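Local coordinates for disease resistance protein RRS1 (Arabidopsis thaliana, PDB 4C6S), which recognises pathogen effectors together with its partner receptor RPS4 and binds W-box DNA, with this TIR domain taking part in homo- and heterodimerization, at residues Ser22-Ala27 with Val59-Leu64; Leu45-Ser50 with Ala79-Cys84; Val96-Ser101 with Ser129-Glu134; Gln106-Leu111 with Ile119-Lys124. All blocks are in the same frame, centred on the assembly; numbering follows the deposited sequence.

Contact 1: residues Ser22-Ala27 with Val59-Leu64; sequences SHLSEA and VSVMVL. With NA (sodium ion), chain H.
Leu24 of helix 20-30 meets Val61 and Val63 of the parallel strand 59-65, and the contact between the segments is purely apolar. One branch does the touching. Leu24 CD2 lies 4.1 Å from Val63 CG2 and 4.3 Å from Val61 CG1, so the methyl bridges two successive inward-facing positions of the strand. The first torsion of Leu24 (chi1 178°) sets CG trans to the backbone N and carries the branch off the helix toward the sheet. Leu24 and Val63 lie side by side, pointing opposite ways. Ile10 of strand 8-12 and Ile135 of helix 128-143 also touch Leu24.

This is helix-on-sheet packing of the flavodoxin-like TIR fold. Helix 20-30 covers the face of the central sheet reached by Val61 and Val63. The alternate residues Met62 and Leu64 reach Phe78 of helix 74-82.

Glu26 OE1 binds a sodium ion at 2.4 Å, while OE2 forms a salt bridge with Arg29. The dimer interface lies here too: the His23 ring stacks on His23 of the second subunit, and Ser22 OG hydrogen-bonds Ser129 N of that subunit.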
loop_
_atom_site.group_PDB
_atom_site.type_symbol
_atom_site.label_atom_id
_atom_site.label_comp_id
_atom_site.label_asym_id
_atom_site.label_seq_id
_atom_site.Cartn_x
_atom_site.Cartn_y
_atom_site.Cartn_z
ATOM N N SER A 22 2.347 -2.637 -5.792
ATOM C CA SER A 22 2.668 -4.011 -5.389
ATOM C C SER A 22 1.415 -4.638 -4.762
ATOM O O SER A 22 1.163 -5.836 -4.913
ATOM C CB SER A 22 3.870 -4.068 -4.438
ATOM O OG SER A 22 3.540 -3.631 -3.132
ATOM N N HIS A 23 0.622 -3.824 -4.077
ATOM C CA HIS A 23 -0.607 -4.334 -3.480
ATOM C C HIS A 23 -1.627 -4.624 -4.557
ATOM O O HIS A 23 -2.375 -5.601 -4.457
ATOM C CB HIS A 23 -1.189 -3.347 -2.461
ATOM C CG HIS A 23 -0.251 -3.019 -1.349
ATOM N ND1 HIS A 23 0.082 -3.915 -0.361
ATOM C CD2 HIS A 23 0.429 -1.877 -1.067
ATOM C CE1 HIS A 23 0.924 -3.345 0.487
ATOM N NE2 HIS A 23 1.138 -2.101 0.079
ATOM N N LEU A 24 -1.675 -3.766 -5.573
ATOM C CA LEU A 24 -2.605 -3.952 -6.689
ATOM C C LEU A 24 -2.269 -5.229 -7.450
ATOM O O LEU A 24 -3.154 -6.029 -7.753
ATOM C CB LEU A 24 -2.575 -2.740 -7.640
ATOM C CG LEU A 24 -3.472 -2.828 -8.889
ATOM C CD1 LEU A 24 -4.944 -3.053 -8.514
ATOM C CD2 LEU A 24 -3.333 -1.555 -9.721
ATOM N N SER A 25 -0.985 -5.430 -7.746
ATOM C CA SER A 25 -0.535 -6.651 -8.402
ATOM C C SER A 25 -0.883 -7.899 -7.601
ATOM O O SER A 25 -1.343 -8.912 -8.165
ATOM C CB SER A 25 0.984 -6.602 -8.624
ATOM O OG SER A 25 1.457 -7.762 -9.280
ATOM N N GLU A 26 -0.641 -7.849 -6.293
ATOM C CA GLU A 26 -0.889 -9.028 -5.469
ATOM C C GLU A 26 -2.390 -9.293 -5.376
ATOM O O GLU A 26 -2.819 -10.449 -5.319
ATOM C CB GLU A 26 -0.257 -8.866 -4.082
ATOM C CG GLU A 26 -0.668 -9.917 -3.055
ATOM C CD GLU A 26 -0.169 -11.320 -3.379
ATOM O OE1 GLU A 26 0.665 -11.484 -4.303
ATOM O OE2 GLU A 26 -0.613 -12.265 -2.691
ATOM N N ALA A 27 -3.194 -8.236 -5.364
ATOM C CA ALA A 27 -4.642 -8.426 -5.281
ATOM C C ALA A 27 -5.190 -9.043 -6.569
ATOM O O ALA A 27 -6.077 -9.903 -6.535
ATOM C CB ALA A 27 -5.336 -7.102 -4.958
ATOM N N VAL A 59 -5.886 -6.365 -20.616
ATOM C CA VAL A 59 -6.261 -5.134 -19.938
ATOM C C VAL A 59 -5.013 -4.364 -19.579
ATOM O O VAL A 59 -4.056 -4.926 -19.035
ATOM C CB VAL A 59 -7.067 -5.409 -18.656
ATOM C CG1 VAL A 59 -7.400 -4.091 -17.951
ATOM C CG2 VAL A 59 -8.331 -6.200 -18.980
ATOM N N SER A 60 -5.020 -3.075 -19.883
ATOM C CA SER A 60 -3.914 -2.200 -19.528
ATOM C C SER A 60 -4.377 -1.270 -18.418
ATOM O O SER A 60 -5.276 -0.452 -18.620
ATOM C CB SER A 60 -3.476 -1.404 -20.764
ATOM O OG SER A 60 -2.428 -0.505 -20.464
ATOM N N VAL A 61 -3.794 -1.418 -17.231
ATOM C CA VAL A 61 -4.141 -0.547 -16.108
ATOM C C VAL A 61 -3.029 0.480 -15.944
ATOM O O VAL A 61 -1.914 0.126 -15.550
ATOM C CB VAL A 61 -4.259 -1.334 -14.810
ATOM C CG1 VAL A 61 -4.536 -0.379 -13.634
ATOM C CG2 VAL A 61 -5.347 -2.386 -14.918
ATOM N N MET A 62 -3.320 1.743 -16.257
ATOM C CA MET A 62 -2.328 2.804 -16.138
ATOM C C MET A 62 -2.490 3.473 -14.787
ATOM O O MET A 62 -3.519 4.095 -14.526
ATOM C CB MET A 62 -2.517 3.840 -17.244
ATOM C CG MET A 62 -2.301 3.241 -18.635
ATOM S SD MET A 62 -2.426 4.417 -20.001
ATOM C CE MET A 62 -1.303 5.653 -19.464
ATOM N N VAL A 63 -1.501 3.309 -13.914
ATOM C CA VAL A 63 -1.530 3.975 -12.617
ATOM C C VAL A 63 -0.762 5.263 -12.761
ATOM O O VAL A 63 0.448 5.263 -13.016
ATOM C CB VAL A 63 -0.907 3.116 -11.524
ATOM C CG1 VAL A 63 -0.862 3.906 -10.220
ATOM C CG2 VAL A 63 -1.717 1.838 -11.357
ATOM N N LEU A 64 -1.478 6.375 -12.641
ATOM C CA LEU A 64 -0.943 7.670 -13.030
ATOM C C LEU A 64 -0.542 8.448 -11.798
ATOM O O LEU A 64 -1.173 8.303 -10.744
ATOM C CB LEU A 64 -1.997 8.448 -13.820
ATOM C CG LEU A 64 -2.382 7.747 -15.127
ATOM C CD1 LEU A 64 -3.742 8.205 -15.625
ATOM C CD2 LEU A 64 -1.317 7.985 -16.191
HETATM NA NA NA H . 2.061 -10.599 -6.048
#

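Contact 2: residues Leu45-Ser50 with Ala79-Cys84; sequences LLFKES and AKVLEC
Phe47 lays one face of its ring under the aliphatic chain of Lys80. The carbon CE of Lys80 stands almost over the ring centre, 3.4 Å from the centroid of the Phe47 ring and 11° off the normal, a CH-pi contact. The lysine chain also runs across the ring margin, with Lys80 CG 3.6 Å from Phe47 CZ. The bend comes at the last torsion (chi4 -105°), which turns the ammonium up from the ring. Lys80 NZ remains above the face, 4.7 Å from the Phe47 centroid, and makes a cation-pi interaction. Its hydrogen bonds go to the carbonyl oxygens of Val40 and Lys77, which hold the end of the chain in place.

The contact joins two helices of the TIR domain, 44-48 and 74-82. Helix 74-82 lies on the sheet side of Ser60 and Met62, which touch Val81; helix 44-48 packs on it through Phe47. That valine also meets the phenylalanine, with Val81 CG2 4.2 Å from Phe47 CZ, approaching obliquely. Ile54 of helix 51-56 packs on both Phe47 and Val81, and Ile42 adds to the cover of Phe47. Within 45-50, Ser50 OG donates a hydrogen bond to Leu46 O (2.9 Å), four residues back.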
loop_
_atom_site.group_PDB
_atom_site.type_symbol
_atom_site.label_atom_id
_atom_site.label_comp_id
_atom_site.label_asym_id
_atom_site.label_seq_id
_atom_site.Cartn_x
_atom_site.Cartn_y
_atom_site.Cartn_z
ATOM N N LEU A 45 15.394 1.911 -23.930
ATOM C CA LEU A 45 16.027 0.648 -24.286
ATOM C C LEU A 45 15.220 -0.511 -23.691
ATOM O O LEU A 45 14.662 -1.335 -24.422
ATOM C CB LEU A 45 17.462 0.624 -23.749
ATOM C CG LEU A 45 18.225 1.950 -23.836
ATOM C CD1 LEU A 45 19.341 2.026 -22.801
ATOM C CD2 LEU A 45 18.783 2.160 -25.234
ATOM N N LEU A 46 15.154 -0.559 -22.361
ATOM C CA LEU A 46 14.398 -1.592 -21.654
ATOM C C LEU A 46 12.907 -1.504 -21.944
ATOM O O LEU A 46 12.193 -2.500 -21.823
ATOM C CB LEU A 46 14.613 -1.507 -20.138
ATOM C CG LEU A 46 15.978 -1.870 -19.550
ATOM C CD1 LEU A 46 15.987 -1.647 -18.039
ATOM C CD2 LEU A 46 16.381 -3.305 -19.901
ATOM N N PHE A 47 12.426 -0.317 -22.304
ATOM C CA PHE A 47 11.002 -0.179 -22.576
ATOM C C PHE A 47 10.634 -0.903 -23.844
ATOM O O PHE A 47 9.581 -1.535 -23.925
ATOM C CB PHE A 47 10.555 1.273 -22.703
ATOM C CG PHE A 47 9.067 1.413 -22.699
ATOM C CD1 PHE A 47 8.366 1.337 -21.503
ATOM C CD2 PHE A 47 8.361 1.545 -23.887
ATOM C CE1 PHE A 47 6.985 1.428 -21.480
ATOM C CE2 PHE A 47 6.977 1.637 -23.879
ATOM C CZ PHE A 47 6.288 1.579 -22.674
ATOM N N LYS A 48 11.505 -0.788 -24.837
ATOM C CA LYS A 48 11.298 -1.440 -26.115
ATOM C C LYS A 48 11.203 -2.947 -25.892
ATOM O O LYS A 48 10.369 -3.622 -26.495
ATOM C CB LYS A 48 12.446 -1.084 -27.054
ATOM C CG LYS A 48 12.202 -1.395 -28.516
ATOM C CD LYS A 48 13.271 -0.730 -29.374
ATOM C CE LYS A 48 13.732 -1.636 -30.501
ATOM N NZ LYS A 48 14.978 -1.126 -31.131
ATOM N N GLU A 49 12.039 -3.454 -24.987
ATOM C CA GLU A 49 12.065 -4.874 -24.651
ATOM C C GLU A 49 10.907 -5.281 -23.742
ATOM O O GLU A 49 10.808 -6.440 -23.341
ATOM C CB GLU A 49 13.372 -5.230 -23.942
ATOM C CG GLU A 49 14.633 -4.678 -24.579
ATOM C CD GLU A 49 15.859 -4.980 -23.743
ATOM O OE1 GLU A 49 16.113 -6.171 -23.465
ATOM O OE2 GLU A 49 16.562 -4.028 -23.350
ATOM N N SER A 50 10.050 -4.327 -23.395
ATOM C CA SER A 50 8.934 -4.594 -22.494
ATOM C C SER A 50 7.602 -4.264 -23.157
ATOM O O SER A 50 6.540 -4.493 -22.576
ATOM C CB SER A 50 9.083 -3.789 -21.195
ATOM O OG SER A 50 10.252 -4.157 -20.482
ATOM N N ALA A 79 2.080 8.290 -22.903
ATOM C CA ALA A 79 1.654 8.167 -24.298
ATOM C C ALA A 79 2.178 6.869 -24.917
ATOM O O ALA A 79 1.477 6.214 -25.683
ATOM C CB ALA A 79 2.109 9.365 -25.128
ATOM N N LYS A 80 3.411 6.501 -24.577
ATOM C CA LYS A 80 4.014 5.295 -25.132
ATOM C C LYS A 80 3.325 4.026 -24.627
ATOM O O LYS A 80 3.423 2.977 -25.268
ATOM C CB LYS A 80 5.515 5.249 -24.833
ATOM C CG LYS A 80 5.848 5.104 -23.352
ATOM C CD LYS A 80 7.347 5.251 -23.118
ATOM C CE LYS A 80 7.744 4.728 -21.746
ATOM N NZ LYS A 80 8.036 5.796 -20.759
ATOM N N VAL A 81 2.628 4.120 -23.492
ATOM C CA VAL A 81 1.871 2.981 -22.992
ATOM C C VAL A 81 0.557 2.822 -23.756
ATOM O O VAL A 81 0.209 1.722 -24.194
ATOM C CB VAL A 81 1.577 3.094 -21.478
ATOM C CG1 VAL A 81 0.712 1.934 -21.033
ATOM C CG2 VAL A 81 2.874 3.093 -20.698
ATOM N N LEU A 82 -0.166 3.924 -23.920
ATOM C CA LEU A 82 -1.470 3.884 -24.575
ATOM C C LEU A 82 -1.347 3.513 -26.053
ATOM O O LEU A 82 -2.242 2.877 -26.617
ATOM C CB LEU A 82 -2.197 5.224 -24.430
ATOM C CG LEU A 82 -3.614 5.248 -25.008
ATOM C CD1 LEU A 82 -4.481 4.231 -24.290
ATOM C CD2 LEU A 82 -4.232 6.633 -24.944
ATOM N N GLU A 83 -0.235 3.896 -26.678
ATOM C CA GLU A 83 -0.049 3.616 -28.091
ATOM C C GLU A 83 0.052 2.120 -28.319
ATOM O O GLU A 83 -0.233 1.635 -29.412
ATOM C CB GLU A 83 1.161 4.368 -28.646
ATOM C CG GLU A 83 0.881 5.859 -28.831
ATOM C CD GLU A 83 2.051 6.623 -29.418
ATOM O OE1 GLU A 83 3.165 6.057 -29.475
ATOM O OE2 GLU A 83 1.852 7.793 -29.821
ATOM N N CYS A 84 0.413 1.384 -27.270
ATOM C CA CYS A 84 0.460 -0.074 -27.356
ATOM C C CYS A 84 -0.929 -0.698 -27.473
ATOM O O CYS A 84 -1.054 -1.874 -27.820
ATOM C CB CYS A 84 1.166 -0.669 -26.140
ATOM S SG CYS A 84 2.943 -0.409 -26.073
#

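Contact 3: residues Val96-Ser101 with Ser129-Glu134; sequences VLYGDS and SILVEE. With NA (sodium ion), chain G.
The Tyr98 ring receives Leu131 at its edge, close to the ring plane. In the TIR fold this is the packing of the last helix, 128-143, against the parallel sheet. Leu131 CD2 lies 4.0 Å from Tyr98 CD1, so a methyl meets the rim of the ring. The ring stacks with Phe20 of helix 20-30, and its hydroxyl hydrogen-bonds Asp128 OD2, at the start of helix 128-143. That bond ties the end of strand 92-98 to the same helix that supplies Leu131.

Leu131 points toward the strand, and its CD2 methyl serves two residues. Besides the tyrosine edge, Leu131 CD2 approaches Val96 CG1 at 4.4 Å, a looser contact. The leucine is set by a first torsion of 176°, which places CG opposite the backbone N. Tyr98 and Leu131 run at a slant to one another. The side chain of Leu131 also touches Phe20 and His120.

On the same helix, Val132 packs on His23 of the second subunit. Further along, the helix contributes Glu134 to a metal site completed on the protein side by His120. The carboxylate uses one oxygen: Glu134 OE1 binds the sodium ion at 2.6 Å.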
loop_
_atom_site.group_PDB
_atom_site.type_symbol
_atom_site.label_atom_id
_atom_site.label_comp_id
_atom_site.label_asym_id
_atom_site.label_seq_id
_atom_site.Cartn_x
_atom_site.Cartn_y
_atom_site.Cartn_z
ATOM N N VAL A 96 -5.960 4.935 -13.356
ATOM C CA VAL A 96 -6.062 5.143 -11.915
ATOM C C VAL A 96 -5.333 6.423 -11.566
ATOM O O VAL A 96 -4.116 6.535 -11.794
ATOM C CB VAL A 96 -5.419 3.974 -11.138
ATOM C CG1 VAL A 96 -5.554 4.190 -9.632
ATOM C CG2 VAL A 96 -6.066 2.626 -11.534
ATOM N N LEU A 97 -6.073 7.401 -11.032
ATOM C CA LEU A 97 -5.465 8.663 -10.622
ATOM C C LEU A 97 -5.061 8.489 -9.172
ATOM O O LEU A 97 -5.902 8.586 -8.273
ATOM C CB LEU A 97 -6.442 9.832 -10.763
ATOM C CG LEU A 97 -6.944 10.077 -12.174
ATOM C CD1 LEU A 97 -7.908 11.272 -12.216
ATOM C CD2 LEU A 97 -5.758 10.357 -13.088
ATOM N N TYR A 98 -3.781 8.204 -8.947
ATOM C CA TYR A 98 -3.321 7.854 -7.608
ATOM C C TYR A 98 -2.499 8.977 -6.985
ATOM O O TYR A 98 -1.558 9.489 -7.602
ATOM C CB TYR A 98 -2.498 6.555 -7.628
ATOM C CG TYR A 98 -2.046 6.193 -6.235
ATOM C CD1 TYR A 98 -2.946 5.663 -5.316
ATOM C CD2 TYR A 98 -0.748 6.436 -5.815
ATOM C CE1 TYR A 98 -2.556 5.377 -4.011
ATOM C CE2 TYR A 98 -0.351 6.144 -4.521
ATOM C CZ TYR A 98 -1.260 5.606 -3.630
ATOM O OH TYR A 98 -0.870 5.328 -2.352
ATOM N N GLY A 99 -2.834 9.364 -5.756
ATOM C CA GLY A 99 -2.029 10.343 -5.052
ATOM C C GLY A 99 -2.812 10.991 -3.931
ATOM O O GLY A 99 -4.045 10.994 -3.972
ATOM N N ASP A 100 -2.106 11.547 -2.952
ATOM C CA ASP A 100 -2.748 12.147 -1.776
ATOM C C ASP A 100 -3.071 13.626 -1.946
ATOM O O ASP A 100 -3.517 14.281 -1.003
ATOM C CB ASP A 100 -1.889 11.960 -0.514
ATOM C CG ASP A 100 -0.530 12.641 -0.608
ATOM O OD1 ASP A 100 -0.261 13.364 -1.588
ATOM O OD2 ASP A 100 0.279 12.465 0.328
ATOM N N SER A 101 -2.822 14.148 -3.138
ATOM C CA SER A 101 -3.025 15.564 -3.414
ATOM C C SER A 101 -3.266 15.723 -4.905
ATOM O O SER A 101 -2.499 16.392 -5.609
ATOM C CB SER A 101 -1.803 16.358 -2.965
ATOM O OG SER A 101 -2.110 17.733 -2.828
ATOM N N SER A 129 -6.519 0.305 0.320
ATOM C CA SER A 129 -6.899 -1.093 0.209
ATOM C C SER A 129 -8.262 -1.174 -0.464
ATOM O O SER A 129 -8.512 -2.073 -1.265
ATOM C CB SER A 129 -6.915 -1.806 1.564
ATOM O OG SER A 129 -7.814 -1.181 2.460
ATOM N N ILE A 130 -9.134 -0.220 -0.154
ATOM C CA ILE A 130 -10.442 -0.162 -0.811
ATOM C C ILE A 130 -10.264 0.177 -2.295
ATOM O O ILE A 130 -10.878 -0.459 -3.158
ATOM C CB ILE A 130 -11.378 0.853 -0.129
ATOM C CG1 ILE A 130 -11.690 0.409 1.295
ATOM C CG2 ILE A 130 -12.690 0.969 -0.913
ATOM C CD1 ILE A 130 -12.559 -0.828 1.355
ATOM N N LEU A 131 -9.404 1.147 -2.595
ATOM C CA LEU A 131 -9.131 1.534 -3.986
ATOM C C LEU A 131 -8.634 0.336 -4.784
ATOM O O LEU A 131 -9.113 0.089 -5.901
ATOM C CB LEU A 131 -8.106 2.667 -4.052
ATOM C CG LEU A 131 -7.669 3.098 -5.454
ATOM C CD1 LEU A 131 -8.889 3.544 -6.299
ATOM C CD2 LEU A 131 -6.639 4.243 -5.333
ATOM N N VAL A 132 -7.700 -0.418 -4.215
ATOM C CA VAL A 132 -7.244 -1.641 -4.880
ATOM C C VAL A 132 -8.409 -2.589 -5.154
ATOM O O VAL A 132 -8.541 -3.107 -6.271
ATOM C CB VAL A 132 -6.157 -2.370 -4.072
ATOM C CG1 VAL A 132 -5.931 -3.799 -4.607
ATOM C CG2 VAL A 132 -4.859 -1.583 -4.136
ATOM N N GLU A 133 -9.238 -2.834 -4.145
ATOM C CA GLU A 133 -10.366 -3.749 -4.327
ATOM C C GLU A 133 -11.303 -3.241 -5.412
ATOM O O GLU A 133 -11.867 -4.033 -6.162
ATOM C CB GLU A 133 -11.151 -3.935 -3.029
ATOM C CG GLU A 133 -10.416 -4.736 -1.964
ATOM C CD GLU A 133 -11.271 -4.995 -0.730
ATOM O OE1 GLU A 133 -12.113 -4.134 -0.388
ATOM O OE2 GLU A 133 -11.095 -6.064 -0.103
ATOM N N GLU A 134 -11.470 -1.922 -5.497
ATOM C CA GLU A 134 -12.340 -1.342 -6.519
ATOM C C GLU A 134 -11.781 -1.584 -7.908
ATOM O O GLU A 134 -12.522 -1.905 -8.836
ATOM C CB GLU A 134 -12.541 0.156 -6.262
ATOM C CG GLU A 134 -13.406 0.385 -5.048
ATOM C CD GLU A 134 -13.527 1.838 -4.655
ATOM O OE1 GLU A 134 -12.686 2.652 -5.100
ATOM O OE2 GLU A 134 -14.465 2.155 -3.894
HETATM NA NA NA G . -12.724 3.186 -7.621
#

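Contact 4: residues Gln106-Leu111 with Ile119-Lys124; sequences QWLSEL and IHQSRK. With NA (sodium ion), chain G; SO4 (sulfate ion), chain F; SO4 (sulfate ion), chain E.
The CD1 methyl of Ile119 touches two leucines of helix 104-113. Leu111 CD1 lies 3.7 Å from Ile119 CD1, and Leu108 CD2 lies 3.9 Å from the same methyl. Both leucines meet the isoleucine at a slant. Leu111 leaves the helix toward the strand, Leu108 more to the side, with its end bending nearer.

Across the strand, His120 turns the other way. His120 ND1 binds a sodium ion at 2.7 Å, in the plane of the ring, while NE2 bonds Asp138. Sulfate F shares the sodium through O1, which also accepts a bond from Gln121 N (2.8 Å, 163°). Arg123 presents the edge of its guanidinium to two sulfates, probably from the crystallisation liquor. Arg123 NE bonds O4 of sulfate F at 2.8 Å, NH2 bonds O3 of the same ion, and Arg123 NH1 reaches O2 of sulfate E at 3.1 Å. Gln121 OE1 stands over one face of the Arg123 guanidinium and accepts a hydrogen bond from Arg104 NH1.

Helix 104-113 and strand 119-121 run nearly antiparallel (166°), completing a beta-alpha-beta crossover from strand 92-98. Strand 119-121 is the sheet's edge within this chain; Leu97 packs on Leu108, and helix 128-143 covers His120 on the other face.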
loop_
_atom_site.group_PDB
_atom_site.type_symbol
_atom_site.label_atom_id
_atom_site.label_comp_id
_atom_site.label_asym_id
_atom_site.label_seq_id
_atom_site.Cartn_x
_atom_site.Cartn_y
_atom_site.Cartn_z
ATOM N N GLN A 106 -7.456 18.689 -13.617
ATOM C CA GLN A 106 -6.449 18.633 -14.678
ATOM C C GLN A 106 -6.310 17.244 -15.285
ATOM O O GLN A 106 -6.225 17.094 -16.510
ATOM C CB GLN A 106 -5.093 19.129 -14.151
ATOM C CG GLN A 106 -5.082 20.595 -13.737
ATOM C CD GLN A 106 -5.316 20.816 -12.251
ATOM O OE1 GLN A 106 -6.056 20.074 -11.597
ATOM N NE2 GLN A 106 -4.680 21.847 -11.709
ATOM N N TRP A 107 -6.284 16.222 -14.438
ATOM C CA TRP A 107 -6.161 14.857 -14.933
ATOM C C TRP A 107 -7.431 14.372 -15.614
ATOM O O TRP A 107 -7.367 13.644 -16.593
ATOM C CB TRP A 107 -5.758 13.897 -13.808
ATOM C CG TRP A 107 -4.277 13.805 -13.669
ATOM C CD1 TRP A 107 -3.497 14.375 -12.703
ATOM C CD2 TRP A 107 -3.383 13.147 -14.572
ATOM N NE1 TRP A 107 -2.172 14.094 -12.939
ATOM C CE2 TRP A 107 -2.075 13.336 -14.079
ATOM C CE3 TRP A 107 -3.564 12.401 -15.740
ATOM C CZ2 TRP A 107 -0.949 12.800 -14.715
ATOM C CZ3 TRP A 107 -2.448 11.870 -16.369
ATOM C CH2 TRP A 107 -1.160 12.076 -15.857
ATOM N N LEU A 108 -8.591 14.779 -15.117
ATOM C CA LEU A 108 -9.834 14.351 -15.770
ATOM C C LEU A 108 -9.909 14.941 -17.184
ATOM O O LEU A 108 -10.332 14.263 -18.133
ATOM C CB LEU A 108 -11.053 14.747 -14.940
ATOM C CG LEU A 108 -11.158 13.977 -13.625
ATOM C CD1 LEU A 108 -12.394 14.414 -12.859
ATOM C CD2 LEU A 108 -11.202 12.489 -13.899
ATOM N N SER A 109 -9.465 16.187 -17.321
ATOM C CA SER A 109 -9.400 16.845 -18.628
ATOM C C SER A 109 -8.441 16.088 -19.537
ATOM O O SER A 109 -8.758 15.784 -20.696
ATOM C CB SER A 109 -8.934 18.292 -18.468
ATOM O OG SER A 109 -8.815 18.923 -19.735
ATOM N N GLU A 110 -7.263 15.790 -19.001
ATOM C CA GLU A 110 -6.247 15.060 -19.745
ATOM C C GLU A 110 -6.797 13.728 -20.239
ATOM O O GLU A 110 -6.696 13.414 -21.428
ATOM C CB GLU A 110 -5.010 14.840 -18.875
ATOM C CG GLU A 110 -3.871 14.076 -19.575
ATOM C CD GLU A 110 -3.094 14.918 -20.576
ATOM O OE1 GLU A 110 -3.073 16.162 -20.448
ATOM O OE2 GLU A 110 -2.481 14.326 -21.491
ATOM N N LEU A 111 -7.400 12.951 -19.341
ATOM C CA LEU A 111 -7.874 11.622 -19.734
ATOM C C LEU A 111 -8.985 11.695 -20.787
ATOM O O LEU A 111 -8.998 10.906 -21.730
ATOM C CB LEU A 111 -8.313 10.805 -18.520
ATOM C CG LEU A 111 -7.181 10.493 -17.547
ATOM C CD1 LEU A 111 -7.722 9.734 -16.341
ATOM C CD2 LEU A 111 -6.061 9.704 -18.217
ATOM N N ILE A 119 -12.077 5.250 -15.128
ATOM C CA ILE A 119 -11.196 5.982 -14.239
ATOM C C ILE A 119 -11.509 5.652 -12.775
ATOM O O ILE A 119 -12.672 5.694 -12.343
ATOM C CB ILE A 119 -11.349 7.510 -14.476
ATOM C CG1 ILE A 119 -11.073 7.869 -15.939
ATOM C CG2 ILE A 119 -10.441 8.303 -13.548
ATOM C CD1 ILE A 119 -11.360 9.330 -16.262
ATOM N N HIS A 120 -10.471 5.285 -12.027
ATOM C CA HIS A 120 -10.548 5.130 -10.576
ATOM C C HIS A 120 -9.668 6.223 -9.981
ATOM O O HIS A 120 -8.681 6.621 -10.598
ATOM C CB HIS A 120 -10.023 3.747 -10.173
ATOM C CG HIS A 120 -10.863 2.622 -10.690
ATOM N ND1 HIS A 120 -11.894 2.076 -9.961
ATOM C CD2 HIS A 120 -10.840 1.960 -11.872
ATOM C CE1 HIS A 120 -12.475 1.120 -10.671
ATOM N NE2 HIS A 120 -11.857 1.033 -11.835
ATOM N N GLN A 121 -10.026 6.733 -8.803
ATOM C CA GLN A 121 -9.254 7.829 -8.201
ATOM C C GLN A 121 -9.059 7.661 -6.701
ATOM O O GLN A 121 -9.960 7.201 -5.990
ATOM C CB GLN A 121 -9.974 9.178 -8.394
ATOM C CG GLN A 121 -10.589 9.431 -9.746
ATOM C CD GLN A 121 -11.550 10.608 -9.700
ATOM O OE1 GLN A 121 -11.325 11.578 -8.971
ATOM N NE2 GLN A 121 -12.642 10.513 -10.454
ATOM N N SER A 122 -7.893 8.073 -6.211
ATOM C CA SER A 122 -7.711 8.278 -4.774
ATOM C C SER A 122 -8.762 9.259 -4.260
ATOM O O SER A 122 -9.130 10.217 -4.960
ATOM C CB SER A 122 -6.326 8.868 -4.493
ATOM O OG SER A 122 -5.295 7.946 -4.794
ATOM N N ARG A 123 -9.227 9.019 -3.037
ATOM C CA ARG A 123 -10.222 9.863 -2.380
ATOM C C ARG A 123 -9.775 10.189 -0.970
ATOM O O ARG A 123 -9.109 9.387 -0.311
ATOM C CB ARG A 123 -11.573 9.146 -2.297
ATOM C CG ARG A 123 -12.201 8.813 -3.634
ATOM C CD ARG A 123 -12.724 10.051 -4.295
ATOM N NE ARG A 123 -13.395 9.750 -5.552
ATOM C CZ ARG A 123 -13.992 10.664 -6.307
ATOM N NH1 ARG A 123 -13.997 11.936 -5.924
ATOM N NH2 ARG A 123 -14.583 10.311 -7.438
ATOM N N LYS A 124 -10.172 11.373 -0.509
ATOM C CA LYS A 124 -9.892 11.836 0.845
ATOM C C LYS A 124 -10.336 10.829 1.899
ATOM O O LYS A 124 -11.501 10.423 1.937
ATOM C CB LYS A 124 -10.601 13.176 1.076
ATOM C CG LYS A 124 -10.217 13.901 2.355
ATOM C CD LYS A 124 -11.295 14.917 2.744
ATOM C CE LYS A 124 -11.919 15.584 1.516
ATOM N NZ LYS A 124 -13.270 16.144 1.821
HETATM NA NA NA G . -12.724 3.186 -7.621
HETATM S S SO4 F . -13.798 6.610 -7.754
HETATM O O1 SO4 F . -12.538 5.880 -7.892
HETATM O O2 SO4 F . -14.921 5.709 -8.005
HETATM O O3 SO4 F . -13.819 7.691 -8.736
HETATM O O4 SO4 F . -13.910 7.148 -6.399
HETATM S S SO4 E . -12.450 13.689 -2.404
HETATM O O1 SO4 E . -13.307 12.726 -1.718
HETATM O O2 SO4 E . -12.927 13.838 -3.779
HETATM O O3 SO4 E . -11.059 13.240 -2.398
HETATM O O4 SO4 E . -12.516 14.972 -1.705
#

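Contacts 1, 3 and 4 all reach the same parallel sheet. Strand 92-98 pairs with strand 59-65 on one side and strand 119-121 on the other. Met62 O lies 2.8 Å from Val96 N, and Leu97 N lies 2.8 Å from His120 O. Contacts 1 and 3 share one face, where Ala27 CB packs 3.4 Å from Val132 CG1, and both touch the second subunit. Contacts 3 and 4 meet at one sodium ion, bound by Glu134 and His120; their centres are about 10 Å apart. Contact 2 stands about 24 Å from contact 3, centre to centre. It meets contact 1 where Val81 CG1 lies 4.0 Å from Ser60 OG.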